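Local coordinates for citrate synthase (Metallosphaera sedula, PDB 6ABW), which catalyses, as a citrate synthase, the condensation of acetyl-CoA with oxaloacetate to give citrate and free CoA, the entry step of the tricarboxylic acid cycle, at the interface of chains A and B. Numbering follows the deposited sequence. Chains: chain A/B, Citrate synthase.

Contact 1: the interface of chains A and B. Residues chain A 23, 25, 197-199, 202; chain B 206, 369-372.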
# COMPACT_ATOMS: atom_id res chain seq x y z
N VAL A 23 7.74 -20.45 -1.39
CA VAL A 23 7.18 -20.22 -2.73
C VAL A 23 7.95 -19.09 -3.47
O VAL A 23 7.94 -17.93 -3.05
CB VAL A 23 5.62 -20.03 -2.71
CG1 VAL A 23 5.18 -18.74 -2.05
CG2 VAL A 23 5.05 -20.13 -4.12
N ILE A 25 8.34 -16.36 -5.75
CA ILE A 25 7.45 -15.37 -6.38
C ILE A 25 8.04 -14.73 -7.64
O ILE A 25 7.28 -14.18 -8.45
CB ILE A 25 7.00 -14.25 -5.37
CG1 ILE A 25 5.78 -13.48 -5.89
CG2 ILE A 25 8.13 -13.28 -5.05
CD1 ILE A 25 5.34 -12.32 -5.00
N VAL A 197 12.80 -11.24 0.21
CA VAL A 197 11.56 -10.70 -0.28
C VAL A 197 10.64 -10.63 0.94
O VAL A 197 9.76 -11.46 1.13
CB VAL A 197 10.94 -11.56 -1.41
CG1 VAL A 197 9.73 -10.86 -2.00
CG2 VAL A 197 11.92 -11.89 -2.50
N PRO A 198 10.87 -9.64 1.80
CA PRO A 198 9.98 -9.47 2.97
C PRO A 198 8.64 -8.86 2.55
O PRO A 198 8.44 -8.62 1.36
CB PRO A 198 10.77 -8.57 3.90
CG PRO A 198 11.55 -7.71 2.96
CD PRO A 198 11.94 -8.62 1.79
N ALA A 199 7.73 -8.71 3.49
CA ALA A 199 6.35 -8.31 3.18
C ALA A 199 6.30 -7.00 2.44
O ALA A 199 5.45 -6.79 1.61
CB ALA A 199 5.48 -8.23 4.43
N THR A 202 7.03 -7.69 -1.12
CA THR A 202 5.86 -8.41 -1.63
C THR A 202 4.68 -7.45 -1.94
O THR A 202 4.09 -7.54 -3.00
CB THR A 202 5.45 -9.53 -0.69
OG1 THR A 202 6.55 -10.42 -0.46
CG2 THR A 202 4.28 -10.31 -1.23
N VAL B 206 -1.48 -8.89 2.36
CA VAL B 206 -0.05 -8.83 2.57
C VAL B 206 0.32 -7.83 3.67
O VAL B 206 1.14 -8.08 4.54
CB VAL B 206 0.70 -8.41 1.29
CG1 VAL B 206 2.19 -8.23 1.56
CG2 VAL B 206 0.54 -9.52 0.29
N ILE B 369 3.77 -13.13 5.71
CA ILE B 369 4.02 -13.41 4.28
C ILE B 369 5.54 -13.21 3.96
O ILE B 369 6.11 -12.10 4.15
CB ILE B 369 2.97 -12.70 3.33
CG1 ILE B 369 1.61 -13.44 3.43
CG2 ILE B 369 3.46 -12.70 1.88
CD1 ILE B 369 0.38 -12.73 2.87
N ARG B 370 6.17 -14.33 3.54
CA ARG B 370 7.61 -14.47 3.25
C ARG B 370 7.88 -15.47 2.08
O ARG B 370 8.27 -16.63 2.28
CB ARG B 370 8.36 -14.88 4.54
CG ARG B 370 8.43 -13.78 5.62
CD ARG B 370 9.11 -12.51 5.10
NE ARG B 370 9.74 -11.70 6.15
CZ ARG B 370 9.34 -10.50 6.61
NH1 ARG B 370 8.25 -9.86 6.13
NH2 ARG B 370 10.06 -9.91 7.59
N PRO B 371 7.64 -15.02 0.83
CA PRO B 371 8.08 -15.72 -0.37
C PRO B 371 9.58 -15.54 -0.65
O PRO B 371 10.29 -14.94 0.15
CB PRO B 371 7.25 -15.06 -1.46
CG PRO B 371 7.10 -13.66 -0.99
CD PRO B 371 6.95 -13.76 0.49
N ARG B 372 10.08 -16.10 -1.75
CA ARG B 372 11.53 -16.06 -2.05
C ARG B 372 11.73 -15.62 -3.48
O ARG B 372 10.79 -15.69 -4.29
CB ARG B 372 12.15 -17.43 -1.88
CG ARG B 372 11.86 -18.05 -0.53
CD ARG B 372 12.36 -19.47 -0.48
NE ARG B 372 13.82 -19.52 -0.55
CZ ARG B 372 14.54 -20.64 -0.67
NH1 ARG B 372 13.94 -21.84 -0.73
NH2 ARG B 372 15.86 -20.57 -0.73
O HOH W 1 12.55 -13.92 0.96

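Contact 2: the interface of chains A and B. Residues chain A 54, 58, 68-71, 74; chain B 383, 386, 389.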
# COMPACT_ATOMS: atom_id res chain seq x y z
N THR A 54 32.89 1.57 -3.34
CA THR A 54 31.93 2.30 -4.17
C THR A 54 31.21 3.36 -3.32
O THR A 54 31.81 4.02 -2.53
CB THR A 54 31.00 1.40 -5.02
OG1 THR A 54 30.00 0.83 -4.20
CG2 THR A 54 31.79 0.28 -5.72
N GLU A 58 26.65 4.78 -6.89
CA GLU A 58 27.10 3.66 -7.69
C GLU A 58 26.30 2.40 -7.52
O GLU A 58 26.03 1.73 -8.48
CB GLU A 58 28.62 3.40 -7.48
CG GLU A 58 29.52 4.49 -8.06
CD GLU A 58 30.99 4.37 -7.61
OE1 GLU A 58 31.83 3.88 -8.43
OE2 GLU A 58 31.32 4.66 -6.41
N LEU A 68 28.10 -1.45 -12.36
CA LEU A 68 28.64 -0.27 -11.79
C LEU A 68 28.86 0.74 -12.91
O LEU A 68 29.07 0.36 -14.05
CB LEU A 68 29.92 -0.50 -11.03
CG LEU A 68 29.71 -1.37 -9.79
CD1 LEU A 68 31.00 -1.96 -9.31
CD2 LEU A 68 29.05 -0.53 -8.70
N PRO A 69 28.69 2.04 -12.61
CA PRO A 69 28.70 2.97 -13.71
C PRO A 69 30.09 3.41 -14.16
O PRO A 69 31.02 3.51 -13.35
CB PRO A 69 28.00 4.21 -13.11
CG PRO A 69 28.36 4.15 -11.65
CD PRO A 69 28.39 2.68 -11.34
N THR A 70 30.18 3.83 -15.43
CA THR A 70 31.30 4.66 -15.88
C THR A 70 31.23 6.04 -15.33
O THR A 70 30.17 6.46 -14.81
CB THR A 70 31.29 4.82 -17.41
OG1 THR A 70 30.11 5.50 -17.83
CG2 THR A 70 31.30 3.50 -18.07
N LYS A 71 32.33 6.79 -15.44
CA LYS A 71 32.34 8.22 -15.04
C LYS A 71 31.15 9.02 -15.59
O LYS A 71 30.52 9.80 -14.88
CB LYS A 71 33.60 8.92 -15.52
CG LYS A 71 34.84 8.76 -14.68
CD LYS A 71 36.04 9.41 -15.40
CE LYS A 71 37.36 8.81 -14.96
NZ LYS A 71 37.65 9.16 -13.54
N LEU A 74 27.86 7.91 -14.12
CA LEU A 74 27.74 8.38 -12.76
C LEU A 74 27.37 9.84 -12.70
O LEU A 74 26.58 10.28 -11.89
CB LEU A 74 29.02 8.17 -12.00
CG LEU A 74 29.04 8.56 -10.53
CD1 LEU A 74 27.91 7.91 -9.71
CD2 LEU A 74 30.35 8.14 -9.93
N VAL B 383 35.01 -5.57 -7.73
CA VAL B 383 34.78 -4.19 -8.09
C VAL B 383 36.07 -3.72 -8.78
O VAL B 383 37.17 -3.96 -8.29
CB VAL B 383 34.52 -3.24 -6.89
CG1 VAL B 383 34.58 -1.77 -7.30
CG2 VAL B 383 33.17 -3.53 -6.22
N ILE B 386 36.58 3.10 -11.11
CA ILE B 386 35.74 3.69 -12.13
C ILE B 386 36.49 4.02 -13.44
O ILE B 386 35.95 3.80 -14.52
CB ILE B 386 34.95 4.92 -11.56
CG1 ILE B 386 33.77 5.28 -12.47
CG2 ILE B 386 35.88 6.07 -11.25
CD1 ILE B 386 32.90 6.45 -11.91
N ARG B 389 36.39 1.32 -15.98
CA ARG B 389 35.14 0.87 -16.50
C ARG B 389 34.96 1.47 -17.90
O ARG B 389 33.99 1.15 -18.50
CB ARG B 389 33.99 1.26 -15.52
CG ARG B 389 34.16 0.64 -14.12
CD ARG B 389 33.07 1.13 -13.13
NE ARG B 389 33.50 0.94 -11.75
CZ ARG B 389 33.07 1.65 -10.73
NH1 ARG B 389 32.09 2.58 -10.89
NH2 ARG B 389 33.59 1.39 -9.54
O HOH W 2 34.59 5.25 -16.51
O HOH W 3 33.91 3.35 -7.08

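Contact 1: the interface of chains A and B
The ring of B:Pro371 plugs a shallow seat on chain A formed by A:Ile25, A:Val197 and A:Thr202, and buries 79 Å² there. Its CG meets the A:Val197 methyl CG1 at 4.0 Å, the two side chains crossing at about a right angle, whereas A:Ile25 lies alongside the ring and points the same way. A:Thr202 serves two surfaces. With chi1 at -56°, its hydroxyl stands beside the backbone N and faces the proline ring, A:Thr202 OG1 lying 3.3 Å from B:Pro371 CG, while the methyl CG2, anti to that N, packs on B:Ile369 CG2 and B:Val206 CG1. The hydroxyl bonds within its own chain, giving its hydrogen to the carbonyl A:Pro198 O from well above the carbonyl plane (A:Thr202 OG1 to A:Pro198 O, 3.2 Å).

Around this core the backbones bond as neighbouring strands do: B:Arg372 N donates to A:Val23 O (3.1 Å), and A:Ile25 N to B:Arg372 O (2.9 Å). Proline has no N-H to offer, but its carbonyl reaches A:Val197 N through water 1. At the outer rim the guanidinium of B:Arg370 lies face-on over A:Pro198, whose CB sits 3.5 Å above the guanidinium plane, near its centre. NH1 approaches A:Ala199 N, but both carry hydrogens and no hydrogen bond is implied. The methyl CB of A:Ala199 meets the guanidinium edge in plane, 3.6 Å from B:Arg370 NH1.

Contact 2: the interface of chains A and B
The guanidinium of B:Arg389 fits between a carboxylate and a carbonyl of chain A, with NH1 bonded to both. One bond runs from B:Arg389 NH1 to A:Glu58 OE1 (2.8 Å, 158° at H) and forms a salt bridge; the other goes from the same nitrogen to the backbone carbonyl A:Pro69 O (2.8 Å). Both acceptors lie close to the guanidinium plane, an arrangement that suits arginine's flat, multi-donor head. A:Glu58 uses the anti lone pair of OE1, its carboxylate turned 34° from the guanidinium; NH2 adds a weak bond to the same oxygen, and water 3 also links NH2 with OE1. The arginine chain, extended from CG to NE, runs alongside A:Pro69.

The head is flanked on both faces, off-centre toward the rim: A:Leu68 CB lies 3.6 Å above the plane on one side, and B:Ile386 CA, from the arginine's own chain, on the other. A leucine in place of B:Arg389 would probably leave A:Pro69 O without this donor and the A:Glu58 carboxylate without its charged mate.

B:Ile386 probably anchors this tail. Its CG1 is anti to the backbone N (chi1 -163°), which carries the branch tip B:Ile386 CD1 to A:Leu74 CD2 (3.6 Å); isoleucine's longer branch reaches helix 71-84 while its beta-branching stiffens the chain. Water 2 joins B:Ile386 O to the backbone N of A:Lys71, a poorly ordered residue. Farther out, B:Val383 CG1 touches the A:Thr54 methyl CG2 at 3.8 Å.

The C-terminal tail of chain B, with its 3-10 helix 386-388, thus lies across the start of helix 71-84, the loop before it and helix 56-65 of chain A.

The centres of contact 1 and contact 2 are about 31 Å apart. They share no residue, yet chain B supplies both mainly from one C-terminal stretch, with B:Val206 of helix 199-208 added in contact 1: strand 372-375 begins within contact 1, and the chain then runs on over its partner to the end held in contact 2. Two-fold symmetry repeats both, so each subunit embraces the other with its tail, in keeping with the dimer typical of citrate synthases. The centre of contact 1 is about 13 Å from A:His270, predicted to be catalytic, that of contact 2 about 28 Å; the structure alone shows no effect on catalysis.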